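Local atomic coordinates of putative iron-uptake ABC transport system,periplasmic iron-binding protein (Campylobacter jejuni, PDB entry 3E13), a protein that binds ferric iron and probably serves as the periplasmic receptor that delivers it to an ABC transporter for uptake. Residues A103-Y108 / L219-P224; E133-S138 / K192-N197. All coordinates share one frame; numbering follows the deposited sequence.

Contacts 1 and 2 belong to one mixed sheet, their centres about 10 Å apart. Strand 97-109 lies between 219-222, its partner in contact 1, and 193-197, which in turn pairs with 134-135 in contact 2. Ala107 N to Ala194 O and Ile105 N to Met196 O, each 2.8 Å, are the probable hydrogen bonds that join them, and both segments of contact 2 fall between 103-108 and 219-224 in sequence. The iron, held by His11, Tyr12, Tyr143, Tyr199 and Tyr200, lies nearer contact 1: the Arg104 side chain is about 7 Å from the ion and that of Val195 about 12 Å.

Contact 1: A103-Y108 / L219-P224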
loop_
_atom_site.group_PDB
_atom_site.type_symbol
_atom_site.label_atom_id
_atom_site.label_comp_id
_atom_site.label_asym_id
_atom_site.label_seq_id
_atom_site.Cartn_x
_atom_site.Cartn_y
_atom_site.Cartn_z
ATOM N N ALA A 103 -5.639 4.062 1.063
ATOM C CA ALA A 103 -5.836 5.105 0.085
ATOM C C ALA A 103 -4.597 6.022 0.074
ATOM O O ALA A 103 -4.084 6.364 1.146
ATOM C CB ALA A 103 -7.091 5.909 0.435
ATOM N N ARG A 104 -4.122 6.380 -1.128
ATOM C CA ARG A 104 -2.986 7.254 -1.265
ATOM C C ARG A 104 -3.553 8.666 -1.497
ATOM O O ARG A 104 -4.145 8.972 -2.552
ATOM C CB ARG A 104 -2.050 6.793 -2.378
ATOM C CG ARG A 104 -0.683 7.447 -2.290
ATOM C CD ARG A 104 0.391 6.586 -2.822
ATOM N NE ARG A 104 1.735 7.089 -2.543
ATOM C CZ ARG A 104 2.377 6.967 -1.374
ATOM N NH1 ARG A 104 1.770 6.403 -0.351
ATOM N NH2 ARG A 104 3.607 7.452 -1.190
ATOM N N ILE A 105 -3.386 9.499 -0.478
ATOM C CA ILE A 105 -4.006 10.824 -0.447
ATOM C C ILE A 105 -2.990 11.921 -0.455
ATOM O O ILE A 105 -1.764 11.666 -0.518
ATOM C CB ILE A 105 -4.979 10.925 0.774
ATOM C CG1 ILE A 105 -4.284 10.634 2.109
ATOM C CG2 ILE A 105 -6.120 9.860 0.575
ATOM C CD1 ILE A 105 -3.338 11.708 2.599
ATOM N N ILE A 106 -3.461 13.157 -0.406
ATOM C CA ILE A 106 -2.543 14.307 -0.345
ATOM C C ILE A 106 -2.775 14.940 1.031
ATOM O O ILE A 106 -3.900 15.331 1.367
ATOM C CB ILE A 106 -2.809 15.299 -1.465
ATOM C CG1 ILE A 106 -2.604 14.669 -2.837
ATOM C CG2 ILE A 106 -1.882 16.548 -1.337
ATOM C CD1 ILE A 106 -3.235 15.472 -3.993
ATOM N N ALA A 107 -1.727 15.006 1.838
ATOM C CA ALA A 107 -1.844 15.532 3.198
ATOM C C ALA A 107 -1.338 16.975 3.232
ATOM O O ALA A 107 -0.374 17.306 2.524
ATOM C CB ALA A 107 -1.102 14.652 4.204
ATOM N N TYR A 108 -2.022 17.826 4.010
ATOM C CA TYR A 108 -1.571 19.215 4.255
ATOM C C TYR A 108 -1.487 19.467 5.767
ATOM O O TYR A 108 -1.954 18.648 6.551
ATOM C CB TYR A 108 -2.476 20.223 3.575
ATOM C CG TYR A 108 -3.892 20.196 4.064
ATOM C CD1 TYR A 108 -4.339 21.110 5.000
ATOM C CD2 TYR A 108 -4.790 19.269 3.579
ATOM C CE1 TYR A 108 -5.644 21.073 5.443
ATOM C CE2 TYR A 108 -6.099 19.247 4.011
ATOM C CZ TYR A 108 -6.502 20.131 4.976
ATOM O OH TYR A 108 -7.828 20.122 5.438
ATOM N N LEU A 219 -1.863 16.826 10.516
ATOM C CA LEU A 219 -2.250 16.454 9.143
ATOM C C LEU A 219 -3.730 16.541 8.848
ATOM O O LEU A 219 -4.539 15.941 9.563
ATOM C CB LEU A 219 -1.709 15.087 8.777
ATOM C CG LEU A 219 -0.200 14.933 9.005
ATOM C CD1 LEU A 219 0.190 13.438 8.795
ATOM C CD2 LEU A 219 0.601 15.799 8.140
ATOM N N GLY A 220 -4.071 17.287 7.792
ATOM C CA GLY A 220 -5.359 17.188 7.135
ATOM C C GLY A 220 -5.282 16.349 5.848
ATOM O O GLY A 220 -4.243 16.279 5.220
ATOM N N ILE A 221 -6.403 15.758 5.451
ATOM C CA ILE A 221 -6.441 14.882 4.284
ATOM C C ILE A 221 -7.220 15.543 3.168
ATOM O O ILE A 221 -8.376 15.952 3.360
ATOM C CB ILE A 221 -7.136 13.557 4.627
ATOM C CG1 ILE A 221 -6.353 12.835 5.734
ATOM C CG2 ILE A 221 -7.322 12.716 3.329
ATOM C CD1 ILE A 221 -7.015 11.475 6.194
ATOM N N ILE A 222 -6.630 15.554 1.987
ATOM C CA ILE A 222 -7.377 15.693 0.729
ATOM C C ILE A 222 -7.537 14.317 0.126
ATOM O O ILE A 222 -6.547 13.683 -0.203
ATOM C CB ILE A 222 -6.604 16.610 -0.248
ATOM C CG1 ILE A 222 -6.395 18.015 0.369
ATOM C CG2 ILE A 222 -7.262 16.675 -1.587
ATOM C CD1 ILE A 222 -5.319 18.851 -0.265
ATOM N N PHE A 223 -8.759 13.859 -0.042
ATOM C CA PHE A 223 -9.024 12.677 -0.849
ATOM C C PHE A 223 -9.067 13.090 -2.324
ATOM O O PHE A 223 -9.996 13.787 -2.734
ATOM C CB PHE A 223 -10.357 12.076 -0.419
ATOM C CG PHE A 223 -10.302 11.442 0.947
ATOM C CD1 PHE A 223 -10.903 12.037 2.032
ATOM C CD2 PHE A 223 -9.666 10.224 1.118
ATOM C CE1 PHE A 223 -10.811 11.462 3.290
ATOM C CE2 PHE A 223 -9.598 9.629 2.376
ATOM C CZ PHE A 223 -10.173 10.272 3.452
ATOM N N PRO A 224 -8.053 12.768 -3.129
ATOM C CA PRO A 224 -8.047 13.307 -4.474
ATOM C C PRO A 224 -9.184 12.791 -5.346
ATOM O O PRO A 224 -9.687 11.675 -5.179
ATOM C CB PRO A 224 -6.657 12.918 -5.016
ATOM C CG PRO A 224 -5.838 12.747 -3.756
ATOM C CD PRO A 224 -6.802 12.057 -2.843
HETATM O O HOH W 1 -9.407 18.390 4.163
#
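Tyr108 lays its ring over the backbone of Gly220 in a CH-pi contact, with Gly220 CA 4.0 Å from the ring centroid and displaced toward the rim. CG sits between the backbone N and the carbonyl carbon (chi1 62°), and from there the ring reaches over Gly220. In the ring plane Tyr108 OH bonds a water at 2.7 Å that donates to Ile221 O. On the side of the sheet with Tyr108, Ile106 and Ile222, Ile222 CG1 lies 3.8 Å from Tyr108 CD2, and Ile106 CD1 reaches Pro224 CG at 3.8 Å. The other side of the sheet carries Ala107 and Ile221. Ile221 CG2 touches Ile105 CG1 at 3.9 Å and also stands over the centre of the Phe223 ring, while Ile105 CG2 comes within 3.6 Å of Phe223 CD2.

Beneath them an antiparallel ladder joins strand 97-109 to the short strand 219-222 in the mixed sheet of the solute-binding protein. Ile106 and Ile222 form one hydrogen-bonded pair, with Ile222 N 2.8 Å from Ile106 O, and Tyr108 and Gly220 the next. Farther out, Phe223 stacks on Phe291, and Arg104, whose side chain lies close to the iron ligand Tyr143, makes a salt bridge with Asp179. Apolar packing thus lines both faces of the strand pair, while the water gives the tyrosine hydroxyl a polar link to the opposite strand.

Contact 2: E133-S138 / K192-N197; sequences EIVMRS and KFAVMN
Glu133 and Lys192 meet where the two segments come together, and the glutamate can be followed outward from CB. CG lies anti to the carbonyl carbon (chi1 -67°), and the chain is extended beyond it. Glu133 CG packs 3.8 Å from Lys192 CE, CD closes on the same methylene, and OE1 comes to 3.1 Å from Lys192 CE. OE2 lies nearer to Lys192 CD. The lysine chain bends at its last torsion, and Lys192 NZ stays 4.3 Å from Glu133 OE1, too far for a salt bridge; any attraction between the charges is probably longer-range.

Glu133 O is gripped by two amides, Lys192 N and Phe193 N, the second approaching nearly in line with the carbonyl. From here the segments run as parallel strands: Val135 N donates to Phe193 O at 2.9 Å, and Val195 N donates to Val135 O. This places 134-135 beside 193-197 in the mixed sheet of a periplasmic solute-binding protein, with helices 142-155, 157-170 and 179-188 in the intervening chain.

On the face with Ile134 and Phe193, Ile134 CD1 lies 3.8 Å from Phe193 CB, the two side chains crossing; on the face with Val135 and Ala194, Val135 CG2 rests 3.8 Å from Ala194 CB. Farther along, Met136 CG and Val195 CB pack with their side chains running alongside each other in the same direction. A water then bridges the segments, accepting from Arg137 N and donating to Val195 O at 2.6 Å. Arg137 forms a salt bridge with Asp179, and Asn197 ND2 hydrogen-bonds Tyr199 OH, an iron ligand.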
loop_
_atom_site.group_PDB
_atom_site.type_symbol
_atom_site.label_atom_id
_atom_site.label_comp_id
_atom_site.label_asym_id
_atom_site.label_seq_id
_atom_site.Cartn_x
_atom_site.Cartn_y
_atom_site.Cartn_z
ATOM N N GLU A 133 6.619 22.855 -3.486
ATOM C CA GLU A 133 5.618 22.756 -2.413
ATOM C C GLU A 133 5.163 21.321 -2.134
ATOM O O GLU A 133 4.399 21.105 -1.178
ATOM C CB GLU A 133 4.392 23.618 -2.737
ATOM C CG GLU A 133 4.673 25.124 -2.735
ATOM C CD GLU A 133 3.425 25.954 -3.057
ATOM O OE1 GLU A 133 3.442 27.212 -2.962
ATOM O OE2 GLU A 133 2.394 25.344 -3.384
ATOM N N ILE A 134 5.665 20.374 -2.902
ATOM C CA ILE A 134 5.223 18.963 -2.822
ATOM C C ILE A 134 6.353 18.098 -2.305
ATOM O O ILE A 134 7.506 18.316 -2.665
ATOM C CB ILE A 134 4.835 18.460 -4.221
ATOM C CG1 ILE A 134 3.872 19.417 -4.919
ATOM C CG2 ILE A 134 4.277 17.029 -4.161
ATOM C CD1 ILE A 134 2.652 19.586 -4.239
ATOM N N VAL A 135 6.048 17.064 -1.506
ATOM C CA VAL A 135 7.005 16.003 -1.214
ATOM C C VAL A 135 6.378 14.623 -1.510
ATOM O O VAL A 135 5.187 14.395 -1.270
ATOM C CB VAL A 135 7.557 16.049 0.251
ATOM C CG1 VAL A 135 8.514 17.240 0.413
ATOM C CG2 VAL A 135 6.440 16.184 1.270
ATOM N N MET A 136 7.210 13.718 -2.000
ATOM C CA MET A 136 6.828 12.366 -2.296
ATOM C C MET A 136 8.069 11.533 -2.163
ATOM O O MET A 136 9.160 11.989 -2.492
ATOM C CB MET A 136 6.264 12.245 -3.707
ATOM C CG MET A 136 5.669 10.861 -3.998
ATOM S SD MET A 136 4.842 10.790 -5.614
ATOM C CE MET A 136 6.156 10.229 -6.630
ATOM N N ARG A 137 7.889 10.311 -1.704
ATOM C CA ARG A 137 8.981 9.348 -1.632
ATOM C C ARG A 137 9.448 8.889 -3.011
ATOM O O ARG A 137 8.865 9.219 -4.062
ATOM C CB ARG A 137 8.555 8.168 -0.821
ATOM C CG ARG A 137 7.598 7.224 -1.488
ATOM C CD ARG A 137 7.033 6.217 -0.577
ATOM N NE ARG A 137 8.048 5.340 0.010
ATOM C CZ ARG A 137 7.859 4.554 1.065
ATOM N NH1 ARG A 137 6.691 4.534 1.725
ATOM N NH2 ARG A 137 8.834 3.797 1.499
ATOM N N SER A 138 10.507 8.083 -2.989
ATOM C CA SER A 138 11.113 7.618 -4.224
ATOM C C SER A 138 10.118 7.025 -5.197
ATOM O O SER A 138 9.173 6.359 -4.812
ATOM C CB SER A 138 12.149 6.547 -3.914
ATOM O OG SER A 138 12.855 6.202 -5.108
ATOM N N LYS A 192 4.257 22.030 1.569
ATOM C CA LYS A 192 2.846 22.175 1.863
ATOM C C LYS A 192 2.007 20.906 1.710
ATOM O O LYS A 192 1.006 20.755 2.411
ATOM C CB LYS A 192 2.231 23.230 0.988
ATOM C CG LYS A 192 2.815 24.657 1.234
ATOM C CD LYS A 192 2.117 25.654 0.323
ATOM C CE LYS A 192 2.912 26.932 0.096
ATOM N NZ LYS A 192 2.647 27.908 1.159
ATOM N N PHE A 193 2.416 20.002 0.841
ATOM C CA PHE A 193 1.604 18.832 0.502
ATOM C C PHE A 193 2.502 17.617 0.435
ATOM O O PHE A 193 3.560 17.669 -0.186
ATOM C CB PHE A 193 0.916 19.004 -0.856
ATOM C CG PHE A 193 -0.037 20.194 -0.920
ATOM C CD1 PHE A 193 -1.254 20.138 -0.318
ATOM C CD2 PHE A 193 0.309 21.337 -1.612
ATOM C CE1 PHE A 193 -2.129 21.213 -0.399
ATOM C CE2 PHE A 193 -0.552 22.410 -1.707
ATOM C CZ PHE A 193 -1.772 22.358 -1.076
ATOM N N ALA A 194 2.058 16.526 1.052
ATOM C CA ALA A 194 2.718 15.250 0.988
ATOM C C ALA A 194 1.822 14.204 0.362
ATOM O O ALA A 194 0.668 14.084 0.767
ATOM C CB ALA A 194 3.080 14.809 2.360
ATOM N N VAL A 195 2.376 13.416 -0.539
ATOM C CA VAL A 195 1.699 12.213 -1.038
ATOM C C VAL A 195 1.948 11.088 -0.048
ATOM O O VAL A 195 3.110 10.750 0.233
ATOM C CB VAL A 195 2.190 11.863 -2.441
ATOM C CG1 VAL A 195 1.490 10.622 -2.932
ATOM C CG2 VAL A 195 1.993 13.063 -3.429
ATOM N N MET A 196 0.880 10.544 0.540
ATOM C CA MET A 196 1.013 9.509 1.550
ATOM C C MET A 196 -0.253 8.653 1.752
ATOM O O MET A 196 -1.350 9.080 1.426
ATOM C CB MET A 196 1.434 10.118 2.906
ATOM C CG MET A 196 0.399 11.065 3.540
ATOM S SD MET A 196 0.880 11.791 5.125
ATOM C CE MET A 196 1.112 10.347 6.055
ATOM N N ASN A 197 -0.089 7.472 2.340
ATOM C CA ASN A 197 -1.194 6.564 2.591
ATOM C C ASN A 197 -1.899 6.941 3.895
ATOM O O ASN A 197 -1.314 7.464 4.867
ATOM C CB ASN A 197 -0.743 5.107 2.686
ATOM C CG ASN A 197 -0.319 4.508 1.361
ATOM O OD1 ASN A 197 -0.698 4.988 0.266
ATOM N ND2 ASN A 197 0.458 3.418 1.442
HETATM O O HOH W 2 5.443 9.666 -0.338
#